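Local coordinates for protein globin II, extracellular (Lumbricus terrestris, PDB 1X9F) that carries haem, seen here with carbon monoxide bound, and probably transports oxygen as one subunit of the giant extracellular haemoglobin (erythrocruorin) of the earthworm, at residues B[27-32]-B[67-72]; B[35-38]-B[43-46]; B[10-15]-B[77-82]; B[111-116]-B[132-137]; B[73-78]-B[83-88]. One frame throughout, in Å; residues are numbered along the deposited sequence.

Starting from the N terminus, helix 6-20 is the first to be tied down: interaction 3 joins 10-15 to the corner at 77-82 and closes the widest loop of the set. Within that loop lies interaction 1, which pairs helix 23-40 with helix 59-77, and within interaction 1 lies the short turn of interaction 2. Interaction 5 opens on the stretch where interaction 3 ends, sharing Ser77 and Thr78 with it, where helix 59-77 gives way to helix 82-96. Interaction 4 follows separately, joining helices 103-121 and 127-142. Its residues nonetheless touch those of all four other contacts, so pairings opened at different points of the chain meet in one all-helical globin core.

Interaction 1: B[27-32]-B[67-72]. With HEM (protoporphyrin IX containing Fe), chain O; CMO (carbon monoxide), chain P.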
# COMPACT_ATOMS: atom_id res chain seq x y z
N GLU B 27 13.59 -33.17 -11.91
CA GLU B 27 13.51 -34.63 -12.01
C GLU B 27 12.99 -35.05 -13.37
O GLU B 27 13.59 -35.89 -14.03
CB GLU B 27 12.58 -35.22 -10.94
CG GLU B 27 13.12 -35.14 -9.52
CD GLU B 27 12.19 -35.81 -8.54
OE1 GLU B 27 11.12 -35.25 -8.23
OE2 GLU B 27 12.52 -36.92 -8.08
N ALA B 28 11.87 -34.45 -13.78
CA ALA B 28 11.23 -34.76 -15.06
C ALA B 28 12.20 -34.52 -16.21
O ALA B 28 12.32 -35.33 -17.14
CB ALA B 28 9.96 -33.92 -15.24
N PHE B 29 12.91 -33.40 -16.11
CA PHE B 29 13.93 -33.00 -17.06
C PHE B 29 15.06 -34.03 -17.13
O PHE B 29 15.47 -34.44 -18.23
CB PHE B 29 14.46 -31.64 -16.65
CG PHE B 29 15.50 -31.08 -17.56
CD1 PHE B 29 15.17 -30.67 -18.85
CD2 PHE B 29 16.80 -30.92 -17.12
CE1 PHE B 29 16.13 -30.12 -19.69
CE2 PHE B 29 17.78 -30.37 -17.96
CZ PHE B 29 17.44 -29.97 -19.24
N SER B 30 15.56 -34.44 -15.97
CA SER B 30 16.58 -35.48 -15.87
C SER B 30 16.14 -36.76 -16.55
O SER B 30 16.94 -37.41 -17.23
CB SER B 30 16.87 -35.80 -14.41
OG SER B 30 17.55 -34.72 -13.78
N GLN B 31 14.88 -37.13 -16.36
CA GLN B 31 14.35 -38.39 -16.90
C GLN B 31 14.13 -38.31 -18.41
O GLN B 31 14.44 -39.26 -19.13
CB GLN B 31 13.03 -38.77 -16.23
CG GLN B 31 13.13 -38.91 -14.73
CD GLN B 31 11.80 -39.29 -14.12
OE1 GLN B 31 11.44 -40.47 -14.07
NE2 GLN B 31 11.06 -38.29 -13.64
N ALA B 32 13.58 -37.19 -18.86
CA ALA B 32 13.38 -36.93 -20.28
C ALA B 32 14.68 -37.14 -21.06
O ALA B 32 14.66 -37.78 -22.12
CB ALA B 32 12.86 -35.52 -20.48
N ARG B 67 22.16 -36.62 -10.56
CA ARG B 67 23.60 -36.57 -10.34
C ARG B 67 24.34 -36.23 -11.64
O ARG B 67 25.26 -35.40 -11.64
CB ARG B 67 24.07 -37.92 -9.81
CG ARG B 67 25.18 -37.85 -8.81
CD ARG B 67 25.15 -38.97 -7.77
NE ARG B 67 24.87 -40.30 -8.33
CZ ARG B 67 23.97 -41.15 -7.84
NH1 ARG B 67 23.25 -40.82 -6.77
NH2 ARG B 67 23.79 -42.33 -8.41
N VAL B 68 23.92 -36.85 -12.73
CA VAL B 68 24.50 -36.61 -14.05
C VAL B 68 24.31 -35.17 -14.48
O VAL B 68 25.26 -34.52 -14.93
CB VAL B 68 23.85 -37.49 -15.11
CG1 VAL B 68 24.37 -37.13 -16.51
CG2 VAL B 68 24.06 -38.94 -14.78
N LEU B 69 23.08 -34.69 -14.37
CA LEU B 69 22.79 -33.31 -14.72
C LEU B 69 23.52 -32.34 -13.80
O LEU B 69 23.78 -31.20 -14.18
CB LEU B 69 21.29 -33.04 -14.75
CG LEU B 69 20.49 -33.76 -15.84
CD1 LEU B 69 19.18 -33.04 -16.00
CD2 LEU B 69 21.24 -33.78 -17.17
N GLY B 70 23.84 -32.80 -12.59
CA GLY B 70 24.63 -32.03 -11.64
C GLY B 70 26.04 -31.83 -12.14
O GLY B 70 26.60 -30.73 -12.03
N GLY B 71 26.61 -32.89 -12.71
CA GLY B 71 27.92 -32.83 -13.33
C GLY B 71 27.90 -31.94 -14.55
O GLY B 71 28.79 -31.10 -14.74
N LEU B 72 26.88 -32.10 -15.38
CA LEU B 72 26.74 -31.29 -16.58
C LEU B 72 26.56 -29.82 -16.20
O LEU B 72 27.10 -28.94 -16.86
CB LEU B 72 25.56 -31.79 -17.42
CG LEU B 72 25.35 -31.12 -18.78
CD1 LEU B 72 26.53 -31.35 -19.72
CD2 LEU B 72 24.06 -31.63 -19.40
CHA HEM O . 28.02 -41.80 -13.58
CHB HEM O . 28.32 -37.36 -15.59
CHC HEM O . 27.61 -39.29 -20.03
CHD HEM O . 27.56 -43.77 -18.04
C1A HEM O . 28.08 -40.34 -13.74
C2A HEM O . 28.18 -39.52 -12.62
C3A HEM O . 28.27 -38.17 -13.16
C4A HEM O . 28.22 -38.44 -14.62
CMA HEM O . 28.38 -36.85 -12.43
CAA HEM O . 28.15 -39.91 -11.16
CBA HEM O . 29.51 -40.13 -10.55
CGA HEM O . 29.26 -40.61 -9.14
O1A HEM O . 28.94 -39.78 -8.26
O2A HEM O . 29.37 -41.83 -8.91
C1B HEM O . 28.13 -37.52 -17.03
C2B HEM O . 28.10 -36.41 -17.85
C3B HEM O . 27.91 -36.98 -19.07
C4B HEM O . 27.84 -38.35 -18.94
CMB HEM O . 28.23 -34.95 -17.49
CAB HEM O . 27.81 -36.20 -20.14
CBB HEM O . 27.76 -35.34 -21.14
C1C HEM O . 27.48 -40.74 -19.85
C2C HEM O . 27.20 -41.55 -20.94
C3C HEM O . 27.19 -42.81 -20.38
C4C HEM O . 27.45 -42.66 -19.02
CMC HEM O . 26.99 -41.10 -22.36
CAC HEM O . 26.93 -44.06 -21.14
CBC HEM O . 25.79 -44.17 -21.84
C1D HEM O . 27.71 -43.63 -16.58
C2D HEM O . 27.64 -44.73 -15.73
C3D HEM O . 27.75 -44.22 -14.46
C4D HEM O . 27.90 -42.77 -14.68
CMD HEM O . 27.47 -46.18 -16.12
CAD HEM O . 27.77 -44.96 -13.15
CBD HEM O . 26.38 -45.44 -12.76
CGD HEM O . 26.50 -46.11 -11.42
O1D HEM O . 26.87 -45.44 -10.43
O2D HEM O . 26.24 -47.33 -11.35
NA HEM O . 28.15 -39.74 -14.97
NB HEM O . 27.99 -38.72 -17.65
NC HEM O . 27.68 -41.37 -18.66
ND HEM O . 27.85 -42.42 -15.98
FE HEM O . 27.99 -40.57 -16.82
C CMO P . 25.79 -40.56 -16.74
O CMO P . 24.70 -41.18 -16.80
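Leu69 projects from helix 59-77 against Phe29 and Ser30 of helix 23-40, where the CA atoms of Ser30 and Leu69 are 6.7 Å apart. The apolar part belongs to Leu69 CD1, which lies 3.4 Å from Phe29 CD2 and also close to CE2; the two side chains cross obliquely. Phe29 reaches this position because its CG stands anti to the backbone N (chi1 -178°), bringing the ring's end nearer to the partner helix than its first bond would suggest.

The polar part is small. Ser30 OG lies beside the same methyl, but its bonding is with Arg26 O and Asp66 OD2, so the buried hydroxyl is satisfied next to an apolar neighbour.

The closest approach to the gas ligand is that of Val68, whose CG2 lies 3.1 Å from the carbon of the carbon monoxide, while its CG1 is 3.8 Å from C1B of the haem. One branched side chain therefore borders both ligands. Arg67 O and Leu72 N lie beside haem methyls.

The contact is the crossing of the B and E helices of the globin fold. Helix 6-20 adds Tyr20 against both Phe29 and Leu69, and helix 103-121 covers Phe29 with Val116 and Gln120.

Interaction 2: B[35-38]-B[43-46]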
# COMPACT_ATOMS: atom_id res chain seq x y z
N ARG B 35 15.65 -41.05 -21.01
CA ARG B 35 14.73 -41.78 -21.89
C ARG B 35 15.01 -41.53 -23.36
O ARG B 35 14.95 -42.45 -24.17
CB ARG B 35 13.29 -41.41 -21.58
CG ARG B 35 12.82 -42.05 -20.31
CD ARG B 35 11.56 -41.47 -19.79
NE ARG B 35 11.17 -42.17 -18.58
CZ ARG B 35 10.42 -41.66 -17.61
NH1 ARG B 35 9.96 -40.41 -17.71
NH2 ARG B 35 10.14 -42.38 -16.54
N ALA B 36 15.30 -40.27 -23.70
CA ALA B 36 15.65 -39.93 -25.06
C ALA B 36 16.95 -40.63 -25.46
O ALA B 36 17.08 -41.09 -26.59
CB ALA B 36 15.76 -38.42 -25.23
N THR B 37 17.90 -40.70 -24.53
CA THR B 37 19.16 -41.42 -24.76
C THR B 37 18.88 -42.90 -25.05
O THR B 37 19.32 -43.43 -26.07
CB THR B 37 20.12 -41.29 -23.55
OG1 THR B 37 20.41 -39.91 -23.32
CG2 THR B 37 21.49 -41.89 -23.87
N PHE B 38 18.14 -43.54 -24.15
CA PHE B 38 17.81 -44.96 -24.28
C PHE B 38 17.00 -45.25 -25.55
O PHE B 38 17.21 -46.27 -26.18
CB PHE B 38 17.07 -45.51 -23.06
CG PHE B 38 17.88 -45.51 -21.78
CD1 PHE B 38 17.25 -45.41 -20.55
CD2 PHE B 38 19.27 -45.59 -21.81
CE1 PHE B 38 17.98 -45.40 -19.37
CE2 PHE B 38 20.01 -45.57 -20.64
CZ PHE B 38 19.36 -45.48 -19.42
N GLU B 43 20.92 -50.17 -26.25
CA GLU B 43 22.05 -50.95 -25.76
C GLU B 43 22.67 -50.37 -24.50
O GLU B 43 23.14 -51.10 -23.63
CB GLU B 43 23.14 -51.02 -26.82
CG GLU B 43 22.68 -51.57 -28.16
CD GLU B 43 22.44 -53.06 -28.12
OE1 GLU B 43 21.75 -53.55 -27.19
OE2 GLU B 43 22.94 -53.76 -29.03
N SER B 44 22.68 -49.04 -24.42
CA SER B 44 23.40 -48.32 -23.37
C SER B 44 22.78 -48.54 -22.00
O SER B 44 23.43 -48.36 -20.97
CB SER B 44 23.42 -46.82 -23.68
OG SER B 44 22.12 -46.27 -23.59
N ARG B 45 21.51 -48.94 -22.00
CA ARG B 45 20.74 -49.18 -20.80
C ARG B 45 21.41 -50.15 -19.84
O ARG B 45 21.42 -49.92 -18.63
CB ARG B 45 19.39 -49.74 -21.23
CG ARG B 45 18.31 -49.61 -20.24
CD ARG B 45 16.96 -49.64 -20.91
NE ARG B 45 15.98 -49.03 -20.04
CZ ARG B 45 14.98 -48.28 -20.46
NH1 ARG B 45 14.79 -48.02 -21.75
NH2 ARG B 45 14.14 -47.77 -19.56
N SER B 46 21.98 -51.22 -20.39
CA SER B 46 22.62 -52.29 -19.61
C SER B 46 23.74 -51.78 -18.70
O SER B 46 24.08 -52.42 -17.71
CB SER B 46 23.17 -53.36 -20.54
OG SER B 46 24.19 -52.83 -21.38
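Phe38 and Arg45 approach to 6.2 Å between their CA atoms, where the chain leaving helix 23-40 doubles back through a segment that is helical in backbone angles at 43-45 but lacks the regular bonds. The Phe38 ring is the centre of the contact. Over one of its faces runs the Arg45 side chain: CG sits 4.2 Å from the ring centroid and only 3° off the normal, a CH-pi contact of almost ideal alignment. With CG swung opposite the amide nitrogen (chi1 -159°) and the chain extended as far as NE, the guanidinium is carried past the rim of the ring and turns a face to CD1, which stands over its centre. Its CZ is 3.7 Å from Phe38 CD1, with the two planes 33° apart. Its NE is held by Gly53 O, which helps fix where the arginine lies across the ring, and Thr56 packs on both Phe38 and Arg45.

Ser44 comes to the same ring differently, with OG near its plane at the edge and 3.4 Å from Phe38 CD2. That hydroxyl is hydrogen-bonded to Val41 O. Further along, Ser46 OG reaches Glu43 O at 3.0 Å, nearly in line with the C=O bond, and ties the turn to itself.

With Ser44 touching the haem, the arrangement belongs to the corner that follows the B helix in globins, beside the haem pocket.

Interaction 3: B[10-15]-B[77-82]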
# COMPACT_ATOMS: atom_id res chain seq x y z
N LEU B 10 28.28 -18.35 -23.41
CA LEU B 10 27.37 -17.42 -22.77
C LEU B 10 25.92 -17.84 -22.99
O LEU B 10 25.16 -17.95 -22.04
CB LEU B 10 27.60 -15.99 -23.27
CG LEU B 10 28.22 -14.92 -22.36
CD1 LEU B 10 29.04 -15.49 -21.19
CD2 LEU B 10 29.04 -13.93 -23.17
N LYS B 11 25.56 -18.10 -24.25
CA LYS B 11 24.19 -18.46 -24.61
C LYS B 11 23.75 -19.78 -23.96
O LYS B 11 22.66 -19.86 -23.38
CB LYS B 11 24.02 -18.54 -26.13
CG LYS B 11 22.61 -18.89 -26.55
CD LYS B 11 22.44 -18.83 -28.04
CE LYS B 11 21.94 -17.48 -28.49
NZ LYS B 11 21.62 -17.50 -29.94
N VAL B 12 24.61 -20.79 -24.05
CA VAL B 12 24.33 -22.09 -23.46
C VAL B 12 24.19 -22.02 -21.94
O VAL B 12 23.32 -22.69 -21.38
CB VAL B 12 25.36 -23.17 -23.87
CG1 VAL B 12 25.11 -24.48 -23.13
CG2 VAL B 12 25.30 -23.41 -25.38
N LYS B 13 25.01 -21.20 -21.27
CA LYS B 13 24.85 -21.01 -19.82
C LYS B 13 23.43 -20.53 -19.48
O LYS B 13 22.78 -21.09 -18.60
CB LYS B 13 25.90 -20.04 -19.25
CG LYS B 13 27.28 -20.69 -19.11
CD LYS B 13 28.30 -19.71 -18.50
CE LYS B 13 27.96 -19.39 -17.03
NZ LYS B 13 29.00 -18.50 -16.44
N SER B 14 22.95 -19.52 -20.20
CA SER B 14 21.62 -18.97 -19.95
C SER B 14 20.49 -19.94 -20.28
O SER B 14 19.56 -20.11 -19.48
CB SER B 14 21.40 -17.68 -20.74
OG SER B 14 22.09 -16.61 -20.13
N GLU B 15 20.57 -20.56 -21.45
CA GLU B 15 19.54 -21.48 -21.88
C GLU B 15 19.50 -22.71 -20.99
O GLU B 15 18.43 -23.27 -20.75
CB GLU B 15 19.70 -21.80 -23.36
CG GLU B 15 19.53 -20.54 -24.20
CD GLU B 15 19.66 -20.75 -25.69
OE1 GLU B 15 19.33 -19.80 -26.44
OE2 GLU B 15 20.10 -21.84 -26.11
N SER B 77 28.29 -24.37 -16.38
CA SER B 77 28.45 -23.16 -15.59
C SER B 77 29.86 -22.59 -15.67
O SER B 77 30.06 -21.40 -15.43
CB SER B 77 28.05 -23.39 -14.13
OG SER B 77 29.02 -24.15 -13.43
N THR B 78 30.85 -23.43 -15.99
CA THR B 78 32.23 -22.97 -16.08
C THR B 78 32.81 -23.02 -17.48
O THR B 78 34.03 -23.08 -17.65
CB THR B 78 33.17 -23.73 -15.11
OG1 THR B 78 33.17 -25.12 -15.44
CG2 THR B 78 32.65 -23.68 -13.68
N LEU B 79 31.95 -23.00 -18.50
CA LEU B 79 32.43 -22.89 -19.87
C LEU B 79 33.29 -21.65 -20.04
O LEU B 79 34.21 -21.62 -20.86
CB LEU B 79 31.28 -22.86 -20.87
CG LEU B 79 30.62 -24.21 -21.17
CD1 LEU B 79 29.33 -24.01 -21.94
CD2 LEU B 79 31.56 -25.14 -21.93
N ASP B 80 33.00 -20.62 -19.24
CA ASP B 80 33.76 -19.38 -19.25
C ASP B 80 34.99 -19.41 -18.33
O ASP B 80 35.74 -18.43 -18.27
CB ASP B 80 32.86 -18.19 -18.91
CG ASP B 80 32.32 -18.26 -17.49
OD1 ASP B 80 31.79 -19.32 -17.09
OD2 ASP B 80 32.38 -17.29 -16.71
N GLN B 81 35.19 -20.52 -17.62
CA GLN B 81 36.36 -20.69 -16.76
C GLN B 81 37.08 -21.99 -17.12
O GLN B 81 36.91 -23.02 -16.45
CB GLN B 81 35.96 -20.69 -15.28
CG GLN B 81 35.08 -19.53 -14.88
CD GLN B 81 34.16 -19.89 -13.74
OE1 GLN B 81 34.61 -20.29 -12.67
NE2 GLN B 81 32.85 -19.77 -13.97
N PRO B 82 37.88 -21.93 -18.18
CA PRO B 82 38.55 -23.11 -18.75
C PRO B 82 39.36 -23.95 -17.76
O PRO B 82 39.31 -25.18 -17.82
CB PRO B 82 39.48 -22.52 -19.82
CG PRO B 82 39.52 -21.05 -19.54
CD PRO B 82 38.20 -20.71 -18.94
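A salt bridge from Lys13 to Asp80, supported by a small apolar contact, fastens helix 6-20 to the corner between helices 59-77 and 82-96, in globin terms the A helix to the EF corner. The backbones come nearest at Lys13 and Ser77, whose CA atoms are 6.0 Å apart. Lys13 gives the largest single share of the contact. Its chain runs toward the corner and bends at chi3 (68°), which brings NZ within 3.0 Å of Asp80 OD1. The ammonium approaches from above the carboxylate plane, 58° out of it. The same NZ makes a weak hydrogen bond of 3.2 Å to Ser77 O, so one charged nitrogen links two acceptors that themselves lie close together and would probably disfavour each other without it. Asp80 OD1 also takes a weak bond from Gln81 NE2, at 3.3 Å.

The corner is shaped to present these groups. Residues Thr78 to Gln81 form a type I beta turn, closed by Gln81 N to Thr78 O at 2.8 Å, and Gln81 occupies the N-cap position of the helix that follows. Outward, Lys13 NZ has a second anionic partner, Glu27 of the neighbouring Globin III chain, whose Ser29 is bonded by Gln81, so the corner is also part of a subunit interface.

Beside the salt bridge, Val12 CG1 and Leu79 CD1 meet loosely at 4.4 Å. Both residues continue inward onto Cys133 of helix 127-142, the cysteine joined to Cys4, while Ile76 of helix 59-77 packs against Val12 and Lys13.

Interaction 4: B[111-116]-B[132-137]; sequences TAILHV and ACIDHI
Ile134 fits against Ile113 and Leu114, and this trio makes up the whole close part of a modest contact between helices 103-121 and 127-142. Its two branches are used separately. CG2, on the far side of the first side-chain bond from the amide nitrogen, meets the end of Ile113: the two side chains reach toward each other tip to tip, with Ile113 CD1 at 4.1 Å from Ile134 CG2. The other branch has Leu114 alongside, the side chains sliding past one another in opposite directions, and Leu114 CD1 stands 4.0 Å from Ile134 CG1.

Elsewhere the pairing is loose. The backbones stay apart, 8.6 Å between the CA atoms of Ile113 and Ile134 at their nearest. The imidazoles of His115 and His136 are exposed, one on each helix, and neither reaches the partner segment. At the flank, Asp135 OD1 forms a salt bridge with Lys110, a charged tie between the same two helices beside the apolar one.

Leu72 and Trp130 close round Ile113, and the haem lies about 5 Å from its side chain. Since the meeting of the two segments rests on methyl and methylene groups alone, its strength probably comes from dispersion and from keeping water away, and its specificity from the fit of branched side chains in the G-H helix pair.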
# COMPACT_ATOMS: atom_id res chain seq x y z
N THR B 111 22.44 -35.72 -28.37
CA THR B 111 21.23 -35.53 -29.15
C THR B 111 20.04 -35.38 -28.22
O THR B 111 19.17 -34.54 -28.44
CB THR B 111 21.02 -36.74 -30.08
OG1 THR B 111 22.12 -36.83 -31.00
CG2 THR B 111 19.82 -36.52 -31.01
N ALA B 112 20.03 -36.20 -27.18
CA ALA B 112 18.95 -36.21 -26.20
C ALA B 112 18.89 -34.89 -25.43
O ALA B 112 17.82 -34.29 -25.33
CB ALA B 112 19.11 -37.39 -25.26
N ILE B 113 20.04 -34.44 -24.90
CA ILE B 113 20.11 -33.14 -24.23
C ILE B 113 19.52 -32.06 -25.13
O ILE B 113 18.65 -31.30 -24.69
CB ILE B 113 21.56 -32.76 -23.87
CG1 ILE B 113 22.12 -33.67 -22.77
CG2 ILE B 113 21.64 -31.31 -23.39
CD1 ILE B 113 23.62 -33.50 -22.58
N LEU B 114 19.99 -31.99 -26.37
CA LEU B 114 19.55 -30.96 -27.30
C LEU B 114 18.07 -31.05 -27.58
O LEU B 114 17.40 -30.04 -27.76
CB LEU B 114 20.34 -31.03 -28.61
CG LEU B 114 21.55 -30.10 -28.70
CD1 LEU B 114 22.50 -30.26 -27.52
CD2 LEU B 114 22.27 -30.37 -30.00
N HIS B 115 17.55 -32.27 -27.57
CA HIS B 115 16.18 -32.52 -27.89
C HIS B 115 15.25 -32.06 -26.78
O HIS B 115 14.25 -31.38 -27.02
CB HIS B 115 16.02 -34.01 -28.10
CG HIS B 115 14.62 -34.42 -28.37
ND1 HIS B 115 13.96 -34.06 -29.53
CD2 HIS B 115 13.74 -35.14 -27.64
CE1 HIS B 115 12.74 -34.55 -29.50
NE2 HIS B 115 12.58 -35.22 -28.37
N VAL B 116 15.59 -32.45 -25.56
CA VAL B 116 14.82 -32.08 -24.39
C VAL B 116 14.92 -30.57 -24.16
O VAL B 116 13.90 -29.93 -23.89
CB VAL B 116 15.25 -32.91 -23.16
CG1 VAL B 116 14.46 -32.51 -21.93
CG2 VAL B 116 15.06 -34.41 -23.43
N ALA B 132 27.86 -27.60 -30.10
CA ALA B 132 29.28 -27.30 -30.00
C ALA B 132 29.78 -27.40 -28.56
O ALA B 132 30.85 -27.95 -28.30
CB ALA B 132 29.56 -25.92 -30.56
N CYS B 133 29.00 -26.85 -27.63
CA CYS B 133 29.39 -26.81 -26.23
C CYS B 133 29.24 -28.15 -25.52
O CYS B 133 30.04 -28.47 -24.64
CB CYS B 133 28.65 -25.68 -25.50
SG CYS B 133 29.31 -24.04 -25.90
N ILE B 134 28.22 -28.94 -25.88
CA ILE B 134 28.11 -30.29 -25.32
C ILE B 134 29.26 -31.18 -25.82
O ILE B 134 29.81 -31.97 -25.05
CB ILE B 134 26.72 -30.94 -25.62
CG1 ILE B 134 25.57 -30.11 -25.01
CG2 ILE B 134 26.66 -32.37 -25.08
CD1 ILE B 134 25.68 -29.84 -23.51
N ASP B 135 29.62 -31.03 -27.09
CA ASP B 135 30.79 -31.71 -27.66
C ASP B 135 32.03 -31.42 -26.87
O ASP B 135 32.75 -32.34 -26.46
CB ASP B 135 31.02 -31.27 -29.10
CG ASP B 135 30.59 -32.32 -30.10
OD1 ASP B 135 29.85 -33.25 -29.72
OD2 ASP B 135 30.94 -32.28 -31.30
N HIS B 136 32.29 -30.13 -26.66
CA HIS B 136 33.44 -29.69 -25.91
C HIS B 136 33.48 -30.33 -24.54
O HIS B 136 34.55 -30.69 -24.05
CB HIS B 136 33.45 -28.17 -25.75
CG HIS B 136 34.66 -27.66 -25.04
ND1 HIS B 136 35.93 -28.02 -25.42
CD2 HIS B 136 34.80 -26.86 -23.96
CE1 HIS B 136 36.81 -27.45 -24.61
NE2 HIS B 136 36.15 -26.74 -23.72
N ILE B 137 32.32 -30.47 -23.92
CA ILE B 137 32.24 -31.03 -22.57
C ILE B 137 32.51 -32.53 -22.60
O ILE B 137 33.26 -33.06 -21.78
CB ILE B 137 30.89 -30.66 -21.91
CG1 ILE B 137 30.90 -29.19 -21.48
CG2 ILE B 137 30.60 -31.56 -20.71
CD1 ILE B 137 29.52 -28.58 -21.30

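Interaction 5: B[73-78]-B[83-88]; sequences DIAIST and ATLKEE
Glu88 lays its side chain across Ile74, the two crossing at about a right angle, and each atom of the glutamate finds the isoleucine. CB begins 3.8 Å from Ile74 CG2. A first torsion near trans (chi1 173°) brings CG to 3.4 Å from that same methyl of Ile74. A bend at chi2 (62°) keeps the chain against the isoleucine, and CD follows at 3.6 Å from Ile74 CG2. Both oxygens stay near the isoleucine, OE2 3.9 Å from Ile74 CD1, and OE1 also forms a salt bridge with Arg73 of the neighbouring Globin III chain. The buried carboxylate thus rests on an apolar bed while its charge is met by another subunit.

Leu85 and Thr84 complete the contact. Leu85 CD1 packs 3.8 Å from Ala75 CB, and the CG2 methyls of Thr78 and Thr84 meet at 4.0 Å. At the C-terminal end of helix 59-77, Ser77 OG and Thr78 OG1 both donate to Ile74 O, from opposite faces of its plane.

This is the tight corner between the E and F helices of the globin fold. Helix 127-142 backs it, with Ile137 against Ala75 and His136 against Leu85, while helix 6-20 packs on Ile76 through Val12, Lys13 and Trp16.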
# COMPACT_ATOMS: atom_id res chain seq x y z
N ASP B 73 25.81 -29.58 -15.12
CA ASP B 73 25.61 -28.23 -14.62
C ASP B 73 26.92 -27.55 -14.27
O ASP B 73 27.11 -26.37 -14.57
CB ASP B 73 24.70 -28.26 -13.40
CG ASP B 73 24.46 -26.89 -12.84
OD1 ASP B 73 24.97 -26.60 -11.74
OD2 ASP B 73 23.77 -26.04 -13.43
N ILE B 74 27.83 -28.29 -13.63
CA ILE B 74 29.15 -27.74 -13.29
C ILE B 74 29.92 -27.36 -14.56
O ILE B 74 30.50 -26.27 -14.63
CB ILE B 74 29.97 -28.73 -12.44
CG1 ILE B 74 29.30 -28.96 -11.08
CG2 ILE B 74 31.41 -28.21 -12.27
CD1 ILE B 74 29.91 -30.09 -10.24
N ALA B 75 29.90 -28.26 -15.53
CA ALA B 75 30.60 -28.07 -16.80
C ALA B 75 30.07 -26.85 -17.54
O ALA B 75 30.85 -25.97 -17.91
CB ALA B 75 30.48 -29.33 -17.66
N ILE B 76 28.76 -26.79 -17.75
CA ILE B 76 28.16 -25.65 -18.45
C ILE B 76 28.43 -24.34 -17.71
O ILE B 76 28.78 -23.33 -18.32
CB ILE B 76 26.64 -25.86 -18.66
CG1 ILE B 76 26.40 -26.98 -19.68
CG2 ILE B 76 25.97 -24.56 -19.11
CD1 ILE B 76 24.95 -27.42 -19.81
N SER B 77 28.29 -24.37 -16.38
CA SER B 77 28.45 -23.16 -15.59
C SER B 77 29.86 -22.59 -15.67
O SER B 77 30.06 -21.40 -15.43
CB SER B 77 28.05 -23.39 -14.13
OG SER B 77 29.02 -24.15 -13.43
N THR B 78 30.85 -23.43 -15.99
CA THR B 78 32.23 -22.97 -16.08
C THR B 78 32.81 -23.02 -17.48
O THR B 78 34.03 -23.08 -17.65
CB THR B 78 33.17 -23.73 -15.11
OG1 THR B 78 33.17 -25.12 -15.44
CG2 THR B 78 32.65 -23.68 -13.68
N ALA B 83 40.09 -23.29 -16.86
CA ALA B 83 40.90 -24.00 -15.87
C ALA B 83 40.04 -24.86 -14.93
O ALA B 83 40.39 -26.01 -14.64
CB ALA B 83 41.75 -23.03 -15.07
N THR B 84 38.94 -24.28 -14.46
CA THR B 84 38.01 -24.98 -13.58
C THR B 84 37.29 -26.08 -14.35
O THR B 84 37.14 -27.20 -13.85
CB THR B 84 37.01 -23.99 -12.96
OG1 THR B 84 37.73 -23.03 -12.17
CG2 THR B 84 36.11 -24.67 -11.94
N LEU B 85 36.87 -25.77 -15.57
CA LEU B 85 36.16 -26.73 -16.41
C LEU B 85 36.98 -27.99 -16.62
O LEU B 85 36.48 -29.10 -16.47
CB LEU B 85 35.80 -26.12 -17.77
CG LEU B 85 35.17 -27.03 -18.82
CD1 LEU B 85 33.82 -27.57 -18.37
CD2 LEU B 85 35.04 -26.31 -20.16
N LYS B 86 38.26 -27.79 -16.95
CA LYS B 86 39.20 -28.87 -17.19
C LYS B 86 39.28 -29.77 -15.97
O LYS B 86 39.29 -30.99 -16.09
CB LYS B 86 40.58 -28.29 -17.53
CG LYS B 86 41.63 -29.32 -17.95
CD LYS B 86 41.54 -29.66 -19.44
CE LYS B 86 42.72 -30.54 -19.89
NZ LYS B 86 42.74 -31.87 -19.12
N GLU B 87 39.33 -29.15 -14.79
CA GLU B 87 39.46 -29.89 -13.55
C GLU B 87 38.20 -30.72 -13.30
O GLU B 87 38.29 -31.89 -12.93
CB GLU B 87 39.77 -28.94 -12.39
CG GLU B 87 40.96 -29.36 -11.53
CD GLU B 87 42.20 -29.71 -12.34
OE1 GLU B 87 42.75 -28.84 -13.05
OE2 GLU B 87 42.63 -30.89 -12.26
N GLU B 88 37.03 -30.11 -13.53
CA GLU B 88 35.78 -30.86 -13.45
C GLU B 88 35.74 -31.96 -14.50
O GLU B 88 35.41 -33.11 -14.19
CB GLU B 88 34.56 -29.94 -13.59
CG GLU B 88 33.23 -30.70 -13.69
CD GLU B 88 32.90 -31.53 -12.45
OE1 GLU B 88 33.54 -31.36 -11.39
OE2 GLU B 88 31.98 -32.38 -12.55